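Long-range contacts in putative alpha-L-fucosidase (PDB 3EYP), which probably hydrolyses alpha-L-fucosides as a glycoside hydrolase of family 29, joining a TIM-barrel-type domain to an F5/8 type C domain: residues 196-201 against 230-235; 204-209 against 249-254; 324-329 against 452-457; 380-385 against 420-425. All coordinates share one frame; numbering follows the deposited sequence.

Contact 1 of 4, residues 196-201 against 230-235; sequences GTKNSY and RDEAQY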
# COMPACT_ATOMS: atom_id res chain seq x y z
N GLY A 196 -3.52 -5.84 -9.87
CA GLY A 196 -3.46 -6.37 -11.25
C GLY A 196 -2.42 -5.68 -12.10
O GLY A 196 -2.16 -4.49 -11.99
N THR A 197 -1.79 -6.49 -12.91
CA THR A 197 -0.72 -6.05 -13.79
C THR A 197 -1.00 -6.56 -15.19
O THR A 197 -1.73 -7.54 -15.41
CB THR A 197 0.60 -6.63 -13.33
OG1 THR A 197 0.43 -8.06 -13.13
CG2 THR A 197 1.09 -5.93 -12.03
N LYS A 198 -0.40 -5.86 -16.12
CA LYS A 198 -0.39 -6.28 -17.52
C LYS A 198 -1.78 -6.59 -18.03
O LYS A 198 -2.70 -5.71 -17.99
CB LYS A 198 0.65 -7.40 -17.70
CG LYS A 198 2.06 -6.86 -17.72
CD LYS A 198 3.16 -7.96 -17.65
CE LYS A 198 4.52 -7.42 -17.43
NZ LYS A 198 5.47 -8.55 -17.37
N ASN A 199 -2.00 -7.81 -18.53
CA ASN A 199 -3.27 -8.08 -19.22
C ASN A 199 -4.49 -8.21 -18.35
O ASN A 199 -5.59 -8.35 -18.85
CB ASN A 199 -3.14 -9.24 -20.22
CG ASN A 199 -2.14 -8.93 -21.31
OD1 ASN A 199 -2.09 -7.79 -21.82
ND2 ASN A 199 -1.30 -9.92 -21.66
N SER A 200 -4.29 -8.08 -17.05
CA SER A 200 -5.41 -8.07 -16.06
C SER A 200 -5.99 -6.70 -15.84
O SER A 200 -6.86 -6.52 -14.97
CB SER A 200 -4.97 -8.60 -14.70
OG SER A 200 -4.02 -7.73 -14.06
N TYR A 201 -5.46 -5.74 -16.59
CA TYR A 201 -5.76 -4.30 -16.39
C TYR A 201 -7.24 -3.93 -16.22
O TYR A 201 -7.54 -3.06 -15.42
CB TYR A 201 -5.08 -3.39 -17.44
CG TYR A 201 -5.65 -3.59 -18.81
CD1 TYR A 201 -6.71 -2.82 -19.26
CD2 TYR A 201 -5.21 -4.62 -19.62
CE1 TYR A 201 -7.25 -3.01 -20.48
CE2 TYR A 201 -5.76 -4.82 -20.88
CZ TYR A 201 -6.77 -4.01 -21.30
OH TYR A 201 -7.34 -4.21 -22.56
N ARG A 230 -1.35 -2.15 -18.69
CA ARG A 230 -1.24 -3.16 -19.75
C ARG A 230 0.18 -3.21 -20.29
O ARG A 230 0.80 -4.25 -20.33
CB ARG A 230 -2.21 -2.92 -20.90
CG ARG A 230 -2.32 -4.14 -21.84
CD ARG A 230 -3.06 -3.76 -23.06
NE ARG A 230 -2.25 -2.88 -23.91
CZ ARG A 230 -2.74 -2.23 -24.96
NH1 ARG A 230 -1.97 -1.45 -25.69
NH2 ARG A 230 -4.02 -2.38 -25.28
N ASP A 231 0.66 -2.05 -20.69
CA ASP A 231 2.01 -1.87 -21.26
C ASP A 231 3.04 -1.38 -20.25
O ASP A 231 3.86 -0.51 -20.48
CB ASP A 231 1.93 -0.91 -22.46
CG ASP A 231 1.05 -1.45 -23.59
OD1 ASP A 231 0.74 -2.66 -23.64
OD2 ASP A 231 0.63 -0.65 -24.44
N GLU A 232 2.94 -1.98 -19.09
CA GLU A 232 3.81 -1.72 -17.92
C GLU A 232 5.18 -1.07 -18.23
O GLU A 232 5.49 0.09 -17.89
CB GLU A 232 4.02 -3.06 -17.19
CG GLU A 232 4.23 -2.95 -15.70
CD GLU A 232 4.45 -4.29 -15.00
OE1 GLU A 232 5.57 -4.84 -15.11
OE2 GLU A 232 3.51 -4.74 -14.29
N ALA A 233 6.02 -1.84 -18.90
CA ALA A 233 7.43 -1.47 -19.03
C ALA A 233 7.67 -0.18 -19.82
O ALA A 233 8.75 0.42 -19.77
CB ALA A 233 8.25 -2.64 -19.65
N GLN A 234 6.65 0.24 -20.54
CA GLN A 234 6.79 1.38 -21.42
C GLN A 234 6.06 2.63 -20.89
O GLN A 234 6.05 3.69 -21.52
CB GLN A 234 6.37 0.96 -22.83
CG GLN A 234 7.36 -0.17 -23.43
CD GLN A 234 8.85 0.33 -23.56
OE1 GLN A 234 9.08 1.45 -23.97
NE2 GLN A 234 9.83 -0.50 -23.19
N TYR A 235 5.51 2.50 -19.68
CA TYR A 235 4.78 3.64 -19.02
C TYR A 235 5.13 3.80 -17.55
O TYR A 235 4.28 3.76 -16.67
CB TYR A 235 3.26 3.41 -19.06
CG TYR A 235 2.62 3.54 -20.42
CD1 TYR A 235 1.95 4.71 -20.78
CD2 TYR A 235 2.67 2.51 -21.35
CE1 TYR A 235 1.35 4.85 -22.02
CE2 TYR A 235 2.05 2.64 -22.59
CZ TYR A 235 1.38 3.83 -22.90
OH TYR A 235 0.76 4.00 -24.11
O HOH W 1 1.12 -3.47 -14.78
O HOH W 2 0.44 -6.55 -21.64

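Contact 2 of 4, residues 204-209 against 249-254; sequences ADVRWM and YIPAET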
# COMPACT_ATOMS: atom_id res chain seq x y z
N ALA A 204 -8.19 -4.85 -12.39
CA ALA A 204 -7.39 -4.35 -11.29
C ALA A 204 -8.17 -3.33 -10.48
O ALA A 204 -8.84 -2.45 -11.04
CB ALA A 204 -6.10 -3.68 -11.86
N ASP A 205 -8.05 -3.44 -9.17
CA ASP A 205 -8.53 -2.45 -8.21
C ASP A 205 -7.42 -1.46 -7.91
O ASP A 205 -7.65 -0.25 -7.71
CB ASP A 205 -9.02 -3.10 -6.93
CG ASP A 205 -10.27 -3.90 -7.16
OD1 ASP A 205 -11.25 -3.37 -7.72
OD2 ASP A 205 -10.28 -5.04 -6.75
N VAL A 206 -6.22 -2.01 -7.84
CA VAL A 206 -4.99 -1.23 -7.58
C VAL A 206 -3.90 -1.62 -8.55
O VAL A 206 -3.87 -2.76 -9.08
CB VAL A 206 -4.57 -1.32 -6.11
CG1 VAL A 206 -5.78 -0.93 -5.18
CG2 VAL A 206 -4.05 -2.75 -5.72
N ARG A 207 -2.99 -0.68 -8.77
CA ARG A 207 -1.90 -0.88 -9.71
C ARG A 207 -0.54 -0.90 -9.08
O ARG A 207 -0.31 -0.39 -7.97
CB ARG A 207 -1.92 0.29 -10.74
CG ARG A 207 -1.58 1.69 -10.16
CD ARG A 207 -1.56 2.82 -11.26
NE ARG A 207 -0.78 3.99 -10.85
CZ ARG A 207 -1.30 5.16 -10.45
NH1 ARG A 207 -2.60 5.29 -10.26
NH2 ARG A 207 -0.50 6.17 -10.10
N TRP A 208 0.41 -1.39 -9.87
CA TRP A 208 1.83 -1.17 -9.60
C TRP A 208 2.29 0.26 -9.92
O TRP A 208 1.68 0.98 -10.69
CB TRP A 208 2.70 -2.16 -10.39
CG TRP A 208 4.09 -2.24 -9.90
CD1 TRP A 208 4.52 -2.25 -8.61
CD2 TRP A 208 5.26 -2.37 -10.72
NE1 TRP A 208 5.90 -2.36 -8.58
CE2 TRP A 208 6.36 -2.45 -9.87
CE3 TRP A 208 5.46 -2.42 -12.11
CZ2 TRP A 208 7.68 -2.59 -10.36
CZ3 TRP A 208 6.75 -2.57 -12.59
CH2 TRP A 208 7.83 -2.66 -11.73
N MET A 209 3.41 0.65 -9.32
CA MET A 209 3.88 2.01 -9.47
C MET A 209 5.26 2.11 -10.08
O MET A 209 5.93 3.10 -9.94
CB MET A 209 3.83 2.79 -8.16
CG MET A 209 4.00 1.95 -6.97
SD MET A 209 5.54 1.08 -6.78
CE MET A 209 6.59 2.44 -6.30
N TYR A 249 -9.74 4.81 -12.41
CA TYR A 249 -9.38 5.06 -10.98
C TYR A 249 -8.86 3.74 -10.45
O TYR A 249 -9.61 2.79 -10.22
CB TYR A 249 -10.57 5.55 -10.19
CG TYR A 249 -10.21 6.18 -8.86
CD1 TYR A 249 -10.28 7.56 -8.68
CD2 TYR A 249 -9.83 5.39 -7.78
CE1 TYR A 249 -9.92 8.13 -7.45
CE2 TYR A 249 -9.49 5.96 -6.56
CZ TYR A 249 -9.53 7.32 -6.40
OH TYR A 249 -9.18 7.88 -5.15
N ILE A 250 -7.55 3.68 -10.41
CA ILE A 250 -6.80 2.46 -9.99
C ILE A 250 -5.57 2.94 -9.27
O ILE A 250 -4.50 3.15 -9.90
CB ILE A 250 -6.38 1.57 -11.18
CG1 ILE A 250 -7.53 1.32 -12.15
CG2 ILE A 250 -5.87 0.22 -10.68
CD1 ILE A 250 -7.12 0.83 -13.53
N PRO A 251 -5.69 3.17 -7.96
CA PRO A 251 -4.62 3.79 -7.26
C PRO A 251 -3.37 2.90 -7.14
O PRO A 251 -3.45 1.68 -7.26
CB PRO A 251 -5.19 4.07 -5.87
CG PRO A 251 -6.46 3.38 -5.78
CD PRO A 251 -6.87 2.89 -7.12
N ALA A 252 -2.25 3.55 -6.97
CA ALA A 252 -0.95 2.87 -6.82
C ALA A 252 -0.78 2.19 -5.48
O ALA A 252 -0.97 2.77 -4.38
CB ALA A 252 0.22 3.85 -7.05
N GLU A 253 -0.27 0.96 -5.57
CA GLU A 253 0.23 0.22 -4.39
C GLU A 253 1.76 0.04 -4.45
O GLU A 253 2.30 -0.44 -5.41
CB GLU A 253 -0.47 -1.13 -4.30
CG GLU A 253 -0.32 -1.84 -2.91
CD GLU A 253 -0.83 -3.27 -2.96
OE1 GLU A 253 -1.95 -3.54 -2.49
OE2 GLU A 253 -0.15 -4.10 -3.53
N THR A 254 2.46 0.53 -3.42
CA THR A 254 3.89 0.60 -3.42
C THR A 254 4.49 -0.56 -2.63
O THR A 254 4.33 -0.64 -1.42
CB THR A 254 4.40 1.94 -2.78
OG1 THR A 254 3.81 3.04 -3.52
CG2 THR A 254 5.89 2.07 -2.82

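Contact 3 of 4, residues 324-329 against 452-457; sequences STNLLR and GVYKQS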
# COMPACT_ATOMS: atom_id res chain seq x y z
N SER A 324 0.88 12.61 16.57
CA SER A 324 0.04 12.63 17.76
C SER A 324 -0.42 14.05 18.05
O SER A 324 -1.52 14.28 18.50
CB SER A 324 0.76 12.07 18.99
OG SER A 324 1.92 12.83 19.30
N THR A 325 0.41 15.02 17.75
CA THR A 325 0.09 16.39 18.10
C THR A 325 0.14 17.32 16.90
O THR A 325 1.21 17.71 16.44
CB THR A 325 1.00 16.89 19.25
OG1 THR A 325 0.88 15.99 20.36
CG2 THR A 325 0.62 18.31 19.71
N ASN A 326 -1.04 17.64 16.38
CA ASN A 326 -1.17 18.67 15.36
C ASN A 326 -0.93 20.03 16.04
O ASN A 326 -1.75 20.50 16.83
CB ASN A 326 -2.55 18.62 14.73
CG ASN A 326 -2.70 19.58 13.60
OD1 ASN A 326 -1.81 20.42 13.34
ND2 ASN A 326 -3.82 19.47 12.91
N LEU A 327 0.21 20.61 15.71
CA LEU A 327 0.68 21.86 16.33
C LEU A 327 -0.21 23.03 15.96
O LEU A 327 -0.12 24.12 16.55
CB LEU A 327 2.12 22.16 15.96
CG LEU A 327 3.08 21.11 16.52
CD1 LEU A 327 4.53 21.42 16.15
CD2 LEU A 327 2.89 20.95 18.07
N LEU A 328 -1.08 22.82 15.00
CA LEU A 328 -1.99 23.89 14.62
C LEU A 328 -3.18 23.91 15.56
O LEU A 328 -3.95 24.87 15.56
CB LEU A 328 -2.52 23.74 13.19
CG LEU A 328 -1.51 23.85 12.07
CD1 LEU A 328 -2.23 23.69 10.73
CD2 LEU A 328 -0.69 25.14 12.16
N ARG A 329 -3.36 22.86 16.36
CA ARG A 329 -4.59 22.83 17.14
C ARG A 329 -4.62 24.00 18.10
O ARG A 329 -3.64 24.40 18.68
CB ARG A 329 -4.84 21.47 17.77
CG ARG A 329 -5.76 20.64 16.81
CD ARG A 329 -5.85 19.18 17.21
NE ARG A 329 -6.37 19.05 18.56
CZ ARG A 329 -7.65 19.04 18.88
NH1 ARG A 329 -7.99 18.94 20.16
NH2 ARG A 329 -8.59 19.12 17.94
N GLY A 452 -2.38 19.64 9.06
CA GLY A 452 -1.58 19.73 10.26
C GLY A 452 -0.11 19.96 10.01
O GLY A 452 0.41 19.79 8.92
N VAL A 453 0.53 20.47 11.04
CA VAL A 453 1.98 20.52 11.07
C VAL A 453 2.43 19.83 12.34
O VAL A 453 1.71 19.74 13.37
CB VAL A 453 2.50 21.92 10.97
CG1 VAL A 453 1.88 22.64 9.74
CG2 VAL A 453 2.22 22.69 12.32
N TYR A 454 3.63 19.34 12.27
CA TYR A 454 4.09 18.40 13.27
C TYR A 454 5.60 18.47 13.47
O TYR A 454 6.37 19.04 12.68
CB TYR A 454 3.69 16.97 12.87
CG TYR A 454 2.25 16.81 12.36
CD1 TYR A 454 1.24 16.45 13.23
CD2 TYR A 454 1.93 17.01 11.02
CE1 TYR A 454 -0.10 16.33 12.82
CE2 TYR A 454 0.60 16.90 10.57
CZ TYR A 454 -0.41 16.55 11.48
OH TYR A 454 -1.72 16.41 11.08
N LYS A 455 6.01 17.86 14.57
CA LYS A 455 7.41 17.76 14.85
C LYS A 455 7.78 16.26 14.80
O LYS A 455 7.18 15.41 15.49
CB LYS A 455 7.73 18.40 16.22
CG LYS A 455 9.17 18.28 16.65
CD LYS A 455 10.17 18.90 15.74
CE LYS A 455 11.56 18.22 15.92
NZ LYS A 455 11.77 16.94 15.06
N GLN A 456 8.74 15.95 13.95
CA GLN A 456 9.11 14.55 13.68
C GLN A 456 9.70 13.95 14.93
O GLN A 456 10.47 14.60 15.63
CB GLN A 456 10.10 14.42 12.53
CG GLN A 456 9.52 14.69 11.19
CD GLN A 456 10.54 14.67 10.12
OE1 GLN A 456 11.19 13.63 9.90
NE2 GLN A 456 10.69 15.79 9.40
N SER A 457 9.34 12.70 15.18
CA SER A 457 9.78 11.95 16.37
C SER A 457 11.28 11.85 16.45
O SER A 457 11.97 11.75 15.44
CB SER A 457 9.16 10.53 16.43
OG SER A 457 9.81 9.70 17.38
O HOH W 3 3.94 16.93 16.44

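Contact 4 of 4, residues 380-385 against 420-425; sequences CLMIEE and GHKWIV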
# COMPACT_ATOMS: atom_id res chain seq x y z
N CYS A 380 7.47 19.03 9.61
CA CYS A 380 6.64 18.05 8.88
C CYS A 380 5.22 18.60 8.81
O CYS A 380 4.79 19.28 9.72
CB CYS A 380 6.64 16.70 9.65
SG CYS A 380 5.82 15.36 8.76
N LEU A 381 4.54 18.33 7.71
CA LEU A 381 3.13 18.65 7.56
C LEU A 381 2.44 17.61 6.69
O LEU A 381 3.09 16.84 5.95
CB LEU A 381 2.87 20.06 7.00
CG LEU A 381 3.47 20.41 5.64
CD1 LEU A 381 2.56 19.90 4.49
CD2 LEU A 381 3.79 21.90 5.51
N MET A 382 1.12 17.59 6.86
CA MET A 382 0.25 16.58 6.23
C MET A 382 -1.11 17.18 5.89
O MET A 382 -1.66 18.03 6.60
CB MET A 382 0.03 15.41 7.19
CG MET A 382 -0.86 14.24 6.67
SD MET A 382 -0.66 12.73 7.75
CE MET A 382 -1.67 13.20 9.10
N ILE A 383 -1.64 16.70 4.78
CA ILE A 383 -2.89 17.17 4.26
C ILE A 383 -3.63 15.97 3.64
O ILE A 383 -3.01 15.12 3.00
CB ILE A 383 -2.64 18.35 3.25
CG1 ILE A 383 -3.93 19.06 2.86
CG2 ILE A 383 -1.90 17.92 1.97
CD1 ILE A 383 -3.63 20.40 2.24
N GLU A 384 -4.92 15.91 3.90
CA GLU A 384 -5.82 14.80 3.48
C GLU A 384 -7.10 15.30 2.83
O GLU A 384 -7.84 16.08 3.39
CB GLU A 384 -6.19 13.91 4.67
CG GLU A 384 -4.98 13.31 5.37
CD GLU A 384 -5.33 12.59 6.67
OE1 GLU A 384 -6.47 12.69 7.17
OE2 GLU A 384 -4.44 11.92 7.21
N GLU A 385 -7.33 14.80 1.63
CA GLU A 385 -8.49 15.13 0.82
C GLU A 385 -9.63 14.15 1.08
O GLU A 385 -9.43 13.00 1.55
CB GLU A 385 -8.08 15.11 -0.68
CG GLU A 385 -8.87 16.02 -1.56
CD GLU A 385 -8.20 16.24 -2.94
OE1 GLU A 385 -7.30 15.43 -3.32
OE2 GLU A 385 -8.58 17.23 -3.63
N GLY A 420 -4.97 13.92 -2.65
CA GLY A 420 -5.60 12.64 -2.45
C GLY A 420 -5.74 12.20 -0.99
O GLY A 420 -6.10 12.97 -0.08
N HIS A 421 -5.42 10.94 -0.77
CA HIS A 421 -5.65 10.30 0.53
C HIS A 421 -4.86 10.92 1.62
O HIS A 421 -5.32 11.14 2.74
CB HIS A 421 -5.33 8.75 0.46
CG HIS A 421 -5.54 8.05 1.76
ND1 HIS A 421 -4.50 7.51 2.47
CD2 HIS A 421 -6.67 7.83 2.48
CE1 HIS A 421 -4.98 6.96 3.58
NE2 HIS A 421 -6.29 7.12 3.60
N LYS A 422 -3.63 11.19 1.29
CA LYS A 422 -2.68 11.72 2.27
C LYS A 422 -1.46 12.20 1.49
O LYS A 422 -1.05 11.57 0.52
CB LYS A 422 -2.25 10.65 3.27
CG LYS A 422 -1.45 11.19 4.46
CD LYS A 422 -0.89 10.00 5.34
CE LYS A 422 -1.97 9.13 5.78
NZ LYS A 422 -2.63 9.57 7.07
N TRP A 423 -0.96 13.37 1.89
CA TRP A 423 0.29 13.86 1.37
C TRP A 423 1.08 14.41 2.53
O TRP A 423 0.58 15.26 3.30
CB TRP A 423 0.11 14.91 0.25
CG TRP A 423 1.28 14.86 -0.65
CD1 TRP A 423 2.49 15.43 -0.44
CD2 TRP A 423 1.39 14.09 -1.82
NE1 TRP A 423 3.36 15.11 -1.47
CE2 TRP A 423 2.70 14.27 -2.33
CE3 TRP A 423 0.52 13.25 -2.50
CZ2 TRP A 423 3.14 13.63 -3.47
CZ3 TRP A 423 0.97 12.64 -3.71
CH2 TRP A 423 2.26 12.82 -4.14
N ILE A 424 2.29 13.88 2.70
CA ILE A 424 3.19 14.36 3.77
C ILE A 424 4.31 15.14 3.17
O ILE A 424 4.83 14.79 2.10
CB ILE A 424 3.79 13.15 4.57
CG1 ILE A 424 2.67 12.39 5.32
CG2 ILE A 424 4.99 13.62 5.49
CD1 ILE A 424 3.10 11.01 5.86
N VAL A 425 4.70 16.21 3.84
CA VAL A 425 5.89 16.94 3.45
C VAL A 425 6.80 17.06 4.66
O VAL A 425 6.34 17.29 5.78
CB VAL A 425 5.55 18.35 2.86
CG1 VAL A 425 6.83 19.23 2.82
CG2 VAL A 425 4.94 18.17 1.46
O HOH W 4 -8.09 11.18 2.98

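Contact 1 of 4, residues 196-201 against 230-235
Tyr201 and Arg230 run side by side, pointing the same way, where the loop after strand 193-195 packs on the end of helix 226-230 and the loop that follows, at the surface of the barrel-type domain. The aliphatic part of the arginine meets the phenol ring obliquely at its CD2-CE2 side. Arg230 CG, anti to its backbone N (chi1 -166°), and CD both reach Tyr201 CE2, CD at 3.6 Å. A bend at chi3 (71°) then turns the guanidinium back to its sequence neighbour, its plane 84° from the ring. Asp231 is held side-on: NE of Arg230 meets Asp231 OD1 from above the carboxylate plane, while NH1 of Arg230 reaches the syn lone pair of Asp231 OD2 at 3.0 Å.

The second group is built on Glu232, whose extended chain lies beside Thr197 and crosses Lys198 obliquely. Its OE2 sits 3.5 Å from CG2 of Thr197. The ammonium NZ of Lys198 stays 4.3 Å from Glu232 OE1, being bound by Gly167 O and Asp171.

No direct hydrogen bond joins the two segments, yet two waters do. One accepts from Lys198 N and donates to Glu232 OE2, which also binds a glycerol; the other donates to Arg230 O and to OD1 of Asn199, whose ND2 is held by Leu173 O. Arg230 is thus paired with Asp231 and Lys198 with Asp171, water carries polarity across, and the nearby lysine may modestly favour an ionised Glu232.

Contact 2 of 4, residues 204-209 against 249-254
A single beta bridge, Arg207 with Ala252, ties the loop that follows strand 193-195 to the chain leading into strand 253-257; these are the two outermost strands of the parallel sheet in the barrel-type domain. Its backbone hydrogen bonds are nearly straight: Arg207 N gives to Pro251 O at 2.8 Å, and Arg207 O accepts from Glu253 N almost along its C=O axis.

A third hydrogen bond comes from a side chain. Arg207, with CG tucked between N and C of its own backbone (chi1 66°) and its chain extended to NE, runs alongside the carbonyl of Ile250, and its NH1 donates to Ile250 O at 2.9 Å from above that carbonyl's plane. Leu239 O and Trp221 O take NE and NH2 of this buried guanidinium, so its three nitrogens all find carbonyl partners.

Van der Waals packing completes the contact. Ile250 CG2 presses on the backbone of Val206, 3.4 Å from Val206 C, and Ala204 CB also touches it, 4.1 Å from Ile250 CG2. Met209, bent at chi2 and chi3, crosses Thr254 at about a right angle, its CE 3.6 Å from Thr254 CG2. The CB of Ala252 sits 3.7 Å above one face of the Arg207 guanidinium, nearer its margin than its centre.

Contact 3 of 4, residues 324-329 against 452-457
The chain of 324-329 folds into a type I beta turn from Asn326 to Arg329, closed by Arg329 N on Asn326 O, and residues 325-328 run at 124° to residues 452-455 at the end of strand 447-454. An Asx turn is built into the same bend: Asn326 OD1 accepts from Leu328 N at 3.0 Å. The pair joins the link after helix 306-323 to the antiparallel sheet of the C-terminal beta domain.

Asn326 carries the polar part. With CG anti to the backbone N (chi1 -175°), its amide is laid against the CA of Gly452. There Asn326 OD1 takes a second N-H, Val453 N lying 3.3 Å from it. The two donors come from opposite faces of the amide, each well out of its plane. The remaining amide nitrogen, ND2, donates to Phe451 O, so the strand and the turn together fix the rotation of the amide. One residue on, the backbone returns the bond: Leu327 N donates to Val453 O in the plane of that carbonyl.

Apolar groups close round this polar core. Val453 CG2, tucked between N and C of its own backbone, is met by Leu327 CB and, crossing at about a right angle, by Leu328, whose CD2 is 3.8 Å away. The ring of Tyr454 crosses Asn326 obliquely, its CE1 3.6 Å from Asn326 CA and its plane 35° from the amide; an edge-to-face contact with Phe323 of helix 306-323 also holds it. Where the two chains diverge, a water spans them, donating to Thr325 O at 2.8 Å and accepting from Lys455 N at 2.9 Å.

Contact 4 of 4, residues 380-385 against 420-425
Lys422 leaves the backbone with CG anti to N (chi1 -170°), then bends at chi3 and chi4 so that its ammonium returns to Glu384. The glutamate sets CG beside its own backbone N and extends, and the two chains lie side by side. Their salt bridge, Lys422 NZ to Glu384 OE2 at 3.0 Å, comes from above the carboxylate plane; Thr450 OG1 holds the other oxygen. The bent lysine also packs its CD 3.6 Å from SD of Met382, whose own last torsion is bent. On this face Ile424 CG1 also reaches the sulphur, 4.1 Å from Met382 SD.

The opposite face pairs Leu381 with Val425, CD1 of the leucine 3.7 Å from CB of the valine, and sets Ile383 CG2 against Trp423 CB. Between the two faces the strands run antiparallel, at 165°, with hydrogen-bonded pairs Leu381-Val425 and Ile383-Trp423 flanking the non-hydrogen-bonded Met382-Ile424.

At the far end Glu385 grips Gly420 twice: Glu385 N donates to Gly420 O at 2.8 Å, and Gly420 N meets the anti lone pair of Glu385 OE1 at 2.9 Å. These are neighbouring inner strands in one antiparallel sheet of a sandwich consistent with the F5/8 type C fold.

The four contacts divide between the two domains. Contacts 1 and 2 have centres 11 Å apart and interleave along the chain in the barrel-type domain; Gly196 N lies 3.2 Å from Val206 O, and Glu232 OE1 packs 3.6 Å from Trp208 CZ3. Contacts 3 and 4 share the antiparallel sheet, where Tyr454 N is 2.8 Å from Cys380 O, and contact 4 is nested inside the loop that contact 3 closes. Across the two domains, contacts 2 and 4 come closest of the four, about 7 Å between nearest atoms, and His421 of contact 4 stacks on Tyr18. Glu232, Trp208 and Lys422 lie beside glycerol, probably from the crystallisation liquor, which may mark pockets.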